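HTH-type transcriptional repressor Rv2887 (Mycobacterium tuberculosis, PDB 5HSM) represses the methyltransferase gene Rv0560c and several other genes as a DNA-binding MarR-family homodimer, and binds salicylate, para-aminosalicylic acid and gemfibrozil. Local coordinates at residues A[40-54]-A[127-141]. Sequence-based numbering, arbitrary orientation.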
loop_
_atom_site.group_PDB
_atom_site.type_symbol
_atom_site.label_atom_id
_atom_site.label_comp_id
_atom_site.label_asym_id
_atom_site.label_seq_id
_atom_site.Cartn_x
_atom_site.Cartn_y
_atom_site.Cartn_z
ATOM N N VAL A 40 1.594 9.660 -6.672
ATOM C CA VAL A 40 1.668 11.126 -6.598
ATOM C C VAL A 40 1.442 11.623 -5.166
ATOM O O VAL A 40 2.152 12.517 -4.669
ATOM C CB VAL A 40 0.645 11.779 -7.557
ATOM C CG1 VAL A 40 0.420 13.251 -7.220
ATOM C CG2 VAL A 40 1.109 11.607 -9.007
ATOM N N LEU A 41 0.465 11.026 -4.488
ATOM C CA LEU A 41 0.108 11.440 -3.134
ATOM C C LEU A 41 1.211 11.164 -2.123
ATOM O O LEU A 41 1.446 11.977 -1.223
ATOM C CB LEU A 41 -1.184 10.743 -2.677
ATOM C CG LEU A 41 -1.786 11.222 -1.358
ATOM C CD1 LEU A 41 -2.012 12.733 -1.379
ATOM C CD2 LEU A 41 -3.098 10.504 -1.085
ATOM N N ARG A 42 1.884 10.026 -2.256
ATOM C CA ARG A 42 2.911 9.670 -1.277
ATOM C C ARG A 42 4.079 10.674 -1.285
ATOM O O ARG A 42 4.484 11.159 -0.216
ATOM C CB ARG A 42 3.429 8.247 -1.510
ATOM C CG ARG A 42 4.173 7.696 -0.320
ATOM C CD ARG A 42 5.076 6.531 -0.698
ATOM N NE ARG A 42 6.064 6.247 0.348
ATOM C CZ ARG A 42 7.000 7.095 0.781
ATOM N NH1 ARG A 42 7.127 8.308 0.252
ATOM N NH2 ARG A 42 7.833 6.718 1.744
ATOM N N PRO A 43 4.621 11.005 -2.469
ATOM C CA PRO A 43 5.660 12.046 -2.459
ATOM C C PRO A 43 5.156 13.407 -2.017
ATOM O O PRO A 43 5.935 14.158 -1.442
ATOM C CB PRO A 43 6.112 12.120 -3.921
ATOM C CG PRO A 43 5.710 10.845 -4.522
ATOM C CD PRO A 43 4.499 10.378 -3.801
ATOM N N GLU A 44 3.905 13.746 -2.312
ATOM C CA GLU A 44 3.367 15.037 -1.874
ATOM C C GLU A 44 3.365 15.113 -0.343
ATOM O O GLU A 44 3.772 16.124 0.259
ATOM C CB GLU A 44 1.952 15.255 -2.430
ATOM C CG GLU A 44 1.353 16.640 -2.141
ATOM C CD GLU A 44 1.718 17.684 -3.179
ATOM O OE1 GLU A 44 2.237 17.312 -4.255
ATOM O OE2 GLU A 44 1.493 18.886 -2.915
ATOM N N VAL A 45 2.905 14.034 0.288
ATOM C CA VAL A 45 2.867 13.951 1.746
ATOM C C VAL A 45 4.271 13.936 2.360
ATOM O O VAL A 45 4.562 14.676 3.302
ATOM C CB VAL A 45 2.066 12.708 2.198
ATOM C CG1 VAL A 45 2.185 12.510 3.693
ATOM C CG2 VAL A 45 0.602 12.899 1.825
ATOM N N SER A 46 5.147 13.111 1.805
ATOM C CA SER A 46 6.541 13.086 2.225
ATOM C C SER A 46 7.212 14.474 2.137
ATOM O O SER A 46 7.925 14.898 3.057
ATOM C CB SER A 46 7.299 12.066 1.377
ATOM O OG SER A 46 8.644 11.981 1.776
ATOM N N ALA A 47 6.993 15.172 1.023
ATOM C CA ALA A 47 7.582 16.492 0.824
ATOM C C ALA A 47 7.023 17.495 1.824
ATOM O O ALA A 47 7.744 18.389 2.279
ATOM C CB ALA A 47 7.349 16.983 -0.591
ATOM N N ALA A 48 5.741 17.354 2.155
ATOM C CA ALA A 48 5.118 18.231 3.148
ATOM C C ALA A 48 5.662 17.985 4.555
ATOM O O ALA A 48 5.780 18.913 5.372
ATOM C CB ALA A 48 3.610 18.050 3.133
ATOM N N LEU A 49 5.989 16.733 4.844
ATOM C CA LEU A 49 6.516 16.377 6.168
ATOM C C LEU A 49 7.995 16.705 6.341
ATOM O O LEU A 49 8.467 16.922 7.460
ATOM C CB LEU A 49 6.313 14.901 6.424
ATOM C CG LEU A 49 4.847 14.519 6.628
ATOM C CD1 LEU A 49 4.725 13.025 6.530
ATOM C CD2 LEU A 49 4.346 15.009 7.999
ATOM N N SER A 50 8.731 16.724 5.239
ATOM C CA SER A 50 10.178 16.924 5.334
ATOM C C SER A 50 10.615 18.163 6.142
ATOM O O SER A 50 11.486 18.043 6.993
ATOM C CB SER A 50 10.793 16.976 3.935
ATOM O OG SER A 50 12.205 17.009 4.038
ATOM N N PRO A 51 10.006 19.343 5.912
ATOM C CA PRO A 51 10.462 20.507 6.697
ATOM C C PRO A 51 10.236 20.369 8.198
ATOM O O PRO A 51 10.838 21.108 8.976
ATOM C CB PRO A 51 9.610 21.653 6.151
ATOM C CG PRO A 51 9.211 21.196 4.773
ATOM C CD PRO A 51 8.988 19.729 4.918
ATOM N N LEU A 52 9.367 19.440 8.589
ATOM C CA LEU A 52 9.090 19.183 9.989
ATOM C C LEU A 52 10.035 18.132 10.554
ATOM O O LEU A 52 9.905 17.729 11.713
ATOM C CB LEU A 52 7.645 18.716 10.167
ATOM C CG LEU A 52 6.498 19.724 10.256
ATOM C CD1 LEU A 52 6.491 20.701 9.106
ATOM C CD2 LEU A 52 5.191 18.947 10.289
ATOM N N GLY A 53 10.955 17.659 9.722
ATOM C CA GLY A 53 11.933 16.668 10.142
ATOM C C GLY A 53 11.341 15.271 10.280
ATOM O O GLY A 53 11.842 14.445 11.038
ATOM N N LEU A 54 10.270 15.006 9.539
ATOM C CA LEU A 54 9.588 13.715 9.612
ATOM C C LEU A 54 9.575 12.996 8.282
ATOM O O LEU A 54 9.342 13.615 7.244
ATOM C CB LEU A 54 8.141 13.901 10.075
ATOM C CG LEU A 54 7.877 14.362 11.500
ATOM C CD1 LEU A 54 6.428 14.700 11.658
ATOM C CD2 LEU A 54 8.246 13.233 12.424
ATOM N N ALA A 127 1.881 18.160 12.106
ATOM C CA ALA A 127 2.109 17.241 10.993
ATOM C C ALA A 127 0.790 16.784 10.378
ATOM O O ALA A 127 0.655 16.694 9.145
ATOM C CB ALA A 127 2.933 16.055 11.455
ATOM N N GLU A 128 -0.194 16.478 11.222
ATOM C CA GLU A 128 -1.489 16.088 10.677
ATOM C C GLU A 128 -2.022 17.231 9.813
ATOM O O GLU A 128 -2.548 17.001 8.715
ATOM C CB GLU A 128 -2.486 15.726 11.791
ATOM C CG GLU A 128 -3.917 15.512 11.299
ATOM C CD GLU A 128 -4.109 14.275 10.414
ATOM O OE1 GLU A 128 -5.223 14.137 9.863
ATOM O OE2 GLU A 128 -3.180 13.443 10.268
ATOM N N ALA A 129 -1.856 18.459 10.295
ATOM C CA ALA A 129 -2.294 19.609 9.510
ATOM C C ALA A 129 -1.606 19.705 8.135
ATOM O O ALA A 129 -2.281 19.907 7.103
ATOM C CB ALA A 129 -2.068 20.899 10.305
ATOM N N VAL A 130 -0.280 19.561 8.093
ATOM C CA VAL A 130 0.380 19.666 6.778
ATOM C C VAL A 130 -0.003 18.494 5.851
ATOM O O VAL A 130 -0.045 18.656 4.633
ATOM C CB VAL A 130 1.933 19.764 6.878
ATOM C CG1 VAL A 130 2.349 20.783 7.957
ATOM C CG2 VAL A 130 2.565 18.410 7.107
ATOM N N VAL A 131 -0.299 17.326 6.419
ATOM C CA VAL A 131 -0.739 16.200 5.585
ATOM C C VAL A 131 -2.134 16.466 4.986
ATOM O O VAL A 131 -2.373 16.202 3.801
ATOM C CB VAL A 131 -0.726 14.893 6.387
ATOM C CG1 VAL A 131 -1.380 13.760 5.607
ATOM C CG2 VAL A 131 0.715 14.521 6.750
ATOM N N ARG A 132 -3.050 17.014 5.787
ATOM C CA ARG A 132 -4.367 17.373 5.247
ATOM C C ARG A 132 -4.237 18.405 4.121
ATOM O O ARG A 132 -4.965 18.348 3.107
ATOM C CB ARG A 132 -5.280 17.912 6.350
ATOM C CG ARG A 132 -5.509 16.910 7.477
ATOM C CD ARG A 132 -6.663 17.334 8.395
ATOM N NE ARG A 132 -7.956 17.026 7.788
ATOM C CZ ARG A 132 -8.515 15.816 7.794
ATOM N NH1 ARG A 132 -7.898 14.796 8.376
ATOM N NH2 ARG A 132 -9.691 15.620 7.214
ATOM N N ALA A 133 -3.295 19.338 4.296
ATOM C CA ALA A 133 -3.067 20.339 3.263
ATOM C C ALA A 133 -2.512 19.685 1.986
ATOM O O ALA A 133 -2.921 20.047 0.875
ATOM C CB ALA A 133 -2.121 21.433 3.761
ATOM N N ALA A 134 -1.591 18.735 2.139
ATOM C CA ALA A 134 -1.056 17.993 0.966
ATOM C C ALA A 134 -2.164 17.302 0.186
ATOM O O ALA A 134 -2.209 17.323 -1.067
ATOM C CB ALA A 134 -0.028 16.966 1.408
ATOM N N ASP A 135 -3.061 16.670 0.938
ATOM C CA ASP A 135 -4.212 15.993 0.346
ATOM C C ASP A 135 -5.031 16.953 -0.507
ATOM O O ASP A 135 -5.392 16.652 -1.666
ATOM C CB ASP A 135 -5.084 15.402 1.449
ATOM C CG ASP A 135 -6.122 14.414 0.917
ATOM O OD1 ASP A 135 -5.764 13.239 0.748
ATOM O OD2 ASP A 135 -7.293 14.807 0.700
ATOM N N ALA A 136 -5.321 18.118 0.071
ATOM C CA ALA A 136 -6.083 19.132 -0.653
ATOM C C ALA A 136 -5.355 19.617 -1.906
ATOM O O ALA A 136 -5.986 19.905 -2.928
ATOM C CB ALA A 136 -6.396 20.324 0.267
ATOM N N ARG A 137 -4.032 19.739 -1.823
ATOM C CA ARG A 137 -3.257 20.182 -2.981
ATOM C C ARG A 137 -3.376 19.205 -4.140
ATOM O O ARG A 137 -3.451 19.621 -5.303
ATOM C CB ARG A 137 -1.782 20.367 -2.623
ATOM C CG ARG A 137 -1.507 21.649 -1.846
ATOM C CD ARG A 137 -0.032 21.975 -1.848
ATOM N NE ARG A 137 0.790 20.983 -1.150
ATOM C CZ ARG A 137 0.971 20.960 0.167
ATOM N NH1 ARG A 137 0.355 21.844 0.949
ATOM N NH2 ARG A 137 1.765 20.050 0.706
ATOM N N VAL A 138 -3.368 17.912 -3.840
ATOM C CA VAL A 138 -3.559 16.948 -4.937
ATOM C C VAL A 138 -4.983 16.990 -5.496
ATOM O O VAL A 138 -5.185 17.053 -6.722
ATOM C CB VAL A 138 -3.214 15.516 -4.503
ATOM C CG1 VAL A 138 -3.575 14.532 -5.603
ATOM C CG2 VAL A 138 -1.723 15.431 -4.181
ATOM N N LEU A 139 -5.973 16.988 -4.607
ATOM C CA LEU A 139 -7.364 17.103 -5.053
ATOM C C LEU A 139 -7.629 18.347 -5.921
ATOM O O LEU A 139 -8.429 18.298 -6.846
ATOM C CB LEU A 139 -8.293 17.129 -3.848
ATOM C CG LEU A 139 -9.078 15.870 -3.522
ATOM C CD1 LEU A 139 -9.993 16.189 -2.363
ATOM C CD2 LEU A 139 -9.872 15.377 -4.733
ATOM N N ALA A 140 -6.962 19.458 -5.623
ATOM C CA ALA A 140 -7.240 20.716 -6.319
ATOM C C ALA A 140 -6.749 20.740 -7.775
ATOM O O ALA A 140 -6.947 21.732 -8.481
ATOM C CB ALA A 140 -6.635 21.881 -5.553
ATOM N N ARG A 141 -6.117 19.657 -8.216
ATOM C CA ARG A 141 -5.803 19.469 -9.632
ATOM C C ARG A 141 -7.090 19.378 -10.443
ATOM O O ARG A 141 -7.099 19.616 -11.643
ATOM C CB ARG A 141 -4.972 18.205 -9.848
ATOM C CG ARG A 141 -3.543 18.266 -9.331
ATOM C CD ARG A 141 -2.863 16.916 -9.552
ATOM N NE ARG A 141 -1.435 16.975 -9.250
ATOM C CZ ARG A 141 -0.546 16.077 -9.665
ATOM N NH1 ARG A 141 -0.934 15.058 -10.414
ATOM N NH2 ARG A 141 0.736 16.211 -9.350
HETATM O O HOH W 1 3.748 18.623 -0.679
#
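Helix 40-49 runs roughly antiparallel to helix 127-139, their N-to-C directions 141° apart and their axes 8.9 Å apart at closest approach, with Val45 set against Ala134, where the CA atoms lie 5.7 Å apart. The small side chains of Ala48 and Ala134 are consistent with this close approach; Ala134 CB touches Glu44 CG at 3.8 Å and also meets Val45 CG2 and Ala48 CB. Glu44 bends at chi2 (87°) to bring OE2 to Arg137 NE at 2.8 Å, a salt bridge lying close to the guanidinium plane, with an N-H...O angle of 161°. A water links Arg137 NH2 to Glu44 O. As in other MarR proteins, these N- and C-terminal helices, which flank the winged helix-turn-helix in sequence, help build the dimerization region. Asp135, a salicylate-binding residue, starts out away from helix 40-49, yet its carboxylate swings back beside Leu41 CD2 and accepts N-H bonds from Leu30 and Gly31 of the second subunit. Toward Ala127, Leu49 CD2 is wedged among Ala127 CB, Val130 CG2 and Val131 CG2, while Leu52 CD2 lies 3.6 Å from Ala127 CA. Near the other end, Val138 CG2 packs against Leu41 CD1 at 3.9 Å, and Val40 CG1 sits over one face of the Arg141 guanidinium.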